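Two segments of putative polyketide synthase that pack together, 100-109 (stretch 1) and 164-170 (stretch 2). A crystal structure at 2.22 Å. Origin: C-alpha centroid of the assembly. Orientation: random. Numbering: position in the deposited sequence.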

# COMPACT_ATOMS: atom_id res chain seq x y z
N GLU A 100 -21.47 -12.56 -9.41
CA GLU A 100 -22.82 -12.55 -8.88
C GLU A 100 -22.84 -12.11 -7.42
O GLU A 100 -23.00 -12.93 -6.50
CB GLU A 100 -23.46 -13.94 -9.04
CG GLU A 100 -23.48 -14.40 -10.50
CD GLU A 100 -24.12 -15.76 -10.69
OE1 GLU A 100 -23.76 -16.69 -9.94
OE2 GLU A 100 -24.97 -15.90 -11.60
N LEU A 101 -22.66 -10.81 -7.23
CA LEU A 101 -22.66 -10.17 -5.92
C LEU A 101 -23.04 -8.72 -6.15
O LEU A 101 -23.00 -8.23 -7.28
CB LEU A 101 -21.28 -10.16 -5.26
CG LEU A 101 -20.59 -11.43 -4.77
CD1 LEU A 101 -21.56 -12.21 -3.91
CD2 LEU A 101 -20.10 -12.24 -5.94
N LEU A 102 -23.40 -8.05 -5.08
CA LEU A 102 -23.74 -6.64 -5.13
C LEU A 102 -22.58 -5.96 -4.40
O LEU A 102 -21.77 -6.62 -3.75
CB LEU A 102 -25.05 -6.39 -4.39
CG LEU A 102 -25.21 -7.26 -3.14
CD1 LEU A 102 -25.74 -6.45 -1.99
CD2 LEU A 102 -26.11 -8.44 -3.46
N ALA A 103 -22.49 -4.64 -4.53
CA ALA A 103 -21.43 -3.90 -3.87
C ALA A 103 -21.31 -4.35 -2.42
O ALA A 103 -20.21 -4.48 -1.88
CB ALA A 103 -21.74 -2.41 -3.92
N THR A 104 -22.46 -4.64 -1.82
CA THR A 104 -22.53 -5.03 -0.42
C THR A 104 -22.11 -6.45 -0.02
O THR A 104 -22.22 -6.81 1.14
CB THR A 104 -23.94 -4.79 0.12
OG1 THR A 104 -24.46 -3.57 -0.44
CG2 THR A 104 -23.90 -4.66 1.63
N ASP A 105 -21.64 -7.25 -0.96
CA ASP A 105 -21.23 -8.60 -0.57
C ASP A 105 -19.72 -8.71 -0.41
O ASP A 105 -19.19 -9.78 -0.11
CB ASP A 105 -21.75 -9.62 -1.58
CG ASP A 105 -23.16 -10.08 -1.26
OD1 ASP A 105 -23.30 -11.15 -0.62
OD2 ASP A 105 -24.12 -9.37 -1.62
N ILE A 106 -19.03 -7.59 -0.61
CA ILE A 106 -17.58 -7.54 -0.52
C ILE A 106 -17.16 -7.05 0.87
O ILE A 106 -17.62 -6.00 1.33
CB ILE A 106 -17.00 -6.59 -1.59
CG1 ILE A 106 -17.54 -6.97 -2.97
CG2 ILE A 106 -15.47 -6.65 -1.57
CD1 ILE A 106 -17.13 -8.36 -3.45
N ASP A 107 -16.28 -7.80 1.52
CA ASP A 107 -15.82 -7.43 2.85
C ASP A 107 -14.52 -6.64 2.80
O ASP A 107 -14.20 -5.91 3.73
CB ASP A 107 -15.60 -8.68 3.72
CG ASP A 107 -16.84 -9.55 3.83
OD1 ASP A 107 -17.07 -10.39 2.93
OD2 ASP A 107 -17.60 -9.39 4.81
N VAL A 108 -13.77 -6.78 1.71
CA VAL A 108 -12.50 -6.08 1.59
C VAL A 108 -12.18 -5.69 0.16
O VAL A 108 -12.30 -6.50 -0.77
CB VAL A 108 -11.35 -6.97 2.11
CG1 VAL A 108 -11.30 -8.26 1.32
CG2 VAL A 108 -10.01 -6.24 1.98
N ILE A 109 -11.77 -4.43 -0.03
CA ILE A 109 -11.38 -3.95 -1.35
C ILE A 109 -9.86 -3.93 -1.38
O ILE A 109 -9.21 -3.53 -0.41
CB ILE A 109 -11.88 -2.53 -1.63
CG1 ILE A 109 -13.41 -2.51 -1.72
CG2 ILE A 109 -11.27 -2.03 -2.94
CD1 ILE A 109 -13.99 -1.19 -2.18
N PRO A 164 -13.79 -17.50 5.77
CA PRO A 164 -14.36 -18.40 4.76
C PRO A 164 -15.55 -17.90 3.95
O PRO A 164 -15.67 -18.21 2.77
CB PRO A 164 -14.70 -19.65 5.57
CG PRO A 164 -13.69 -19.63 6.67
CD PRO A 164 -13.71 -18.18 7.07
N GLU A 165 -16.44 -17.14 4.57
CA GLU A 165 -17.60 -16.66 3.85
C GLU A 165 -17.39 -15.24 3.32
O GLU A 165 -18.35 -14.56 2.96
CB GLU A 165 -18.83 -16.71 4.76
CG GLU A 165 -19.22 -18.11 5.24
CD GLU A 165 -19.95 -18.93 4.18
OE1 GLU A 165 -19.38 -19.93 3.69
OE2 GLU A 165 -21.10 -18.57 3.85
N ALA A 166 -16.12 -14.82 3.26
CA ALA A 166 -15.77 -13.48 2.80
C ALA A 166 -15.50 -13.34 1.30
O ALA A 166 -14.87 -14.19 0.69
CB ALA A 166 -14.57 -12.97 3.58
N ASN A 167 -15.99 -12.23 0.73
CA ASN A 167 -15.80 -11.92 -0.68
C ASN A 167 -14.92 -10.68 -0.81
O ASN A 167 -15.23 -9.63 -0.26
CB ASN A 167 -17.14 -11.64 -1.35
CG ASN A 167 -17.93 -12.89 -1.64
OD1 ASN A 167 -19.04 -12.82 -2.15
ND2 ASN A 167 -17.36 -14.05 -1.33
N ALA A 168 -13.83 -10.80 -1.57
CA ALA A 168 -12.93 -9.68 -1.77
C ALA A 168 -13.02 -9.12 -3.18
O ALA A 168 -13.29 -9.85 -4.14
CB ALA A 168 -11.50 -10.12 -1.47
N LEU A 169 -12.81 -7.82 -3.31
CA LEU A 169 -12.84 -7.17 -4.61
C LEU A 169 -11.46 -6.66 -4.98
O LEU A 169 -10.90 -5.80 -4.30
CB LEU A 169 -13.82 -6.00 -4.62
CG LEU A 169 -13.84 -5.21 -5.94
CD1 LEU A 169 -14.27 -6.13 -7.08
CD2 LEU A 169 -14.77 -4.01 -5.83
N ILE A 170 -10.90 -7.20 -6.05
CA ILE A 170 -9.59 -6.79 -6.51
C ILE A 170 -9.72 -5.80 -7.65
O ILE A 170 -10.36 -6.10 -8.66
CB ILE A 170 -8.78 -7.97 -7.02
CG1 ILE A 170 -8.60 -9.00 -5.90
CG2 ILE A 170 -7.43 -7.50 -7.53
CD1 ILE A 170 -7.84 -10.21 -6.33

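The two segments meet as neighbouring parallel β-strands, joined by backbone hydrogen bonds and extended at one end by a hydrogen bond from Asn167 N to the Asp107 carboxylate. Two parallel bridges fix the register: Val108 pairs with Ala168 and Ile109 with Leu169, with CA–CA separations of 4.9 and 4.8 Å. Asn167 O accepts from Asp107 N at 2.8 Å (N-H...O angle 155°), and Leu169 N donates to Val108 O at 2.9 Å and a nearly linear 170°. Val108 O reaches the residue after its partner Ala168 in the usual parallel way, but the carbonyl before it, Asn167 O, is taken by Asp107 N and not by Val108 N, which stays 3.8 Å from Asn167 O. CA-H...O contacts supplement these bonds, including Ile106 CA to Asn167 O at 3.2 Å.

Asp107 also uses its carboxylate: OD1 accepts from Asn167 N at 3.1 Å and 161°, so backbone and side chain of this one residue engage both the NH and the carbonyl of Asn167. The CB of Asn167 points toward the first segment, and this residue has the largest area covered by the opposing stretch, 101 Å².

Apolar contacts fill in around the polar framework. Val108 CG1 lies 3.4 Å from Ala168 CB, on the sheet face opposite that of Ile109 and Leu169. Ile106 CG2 approaches Leu169 CB at 3.5 Å. In total, 446 Å² is buried, summed over both sides.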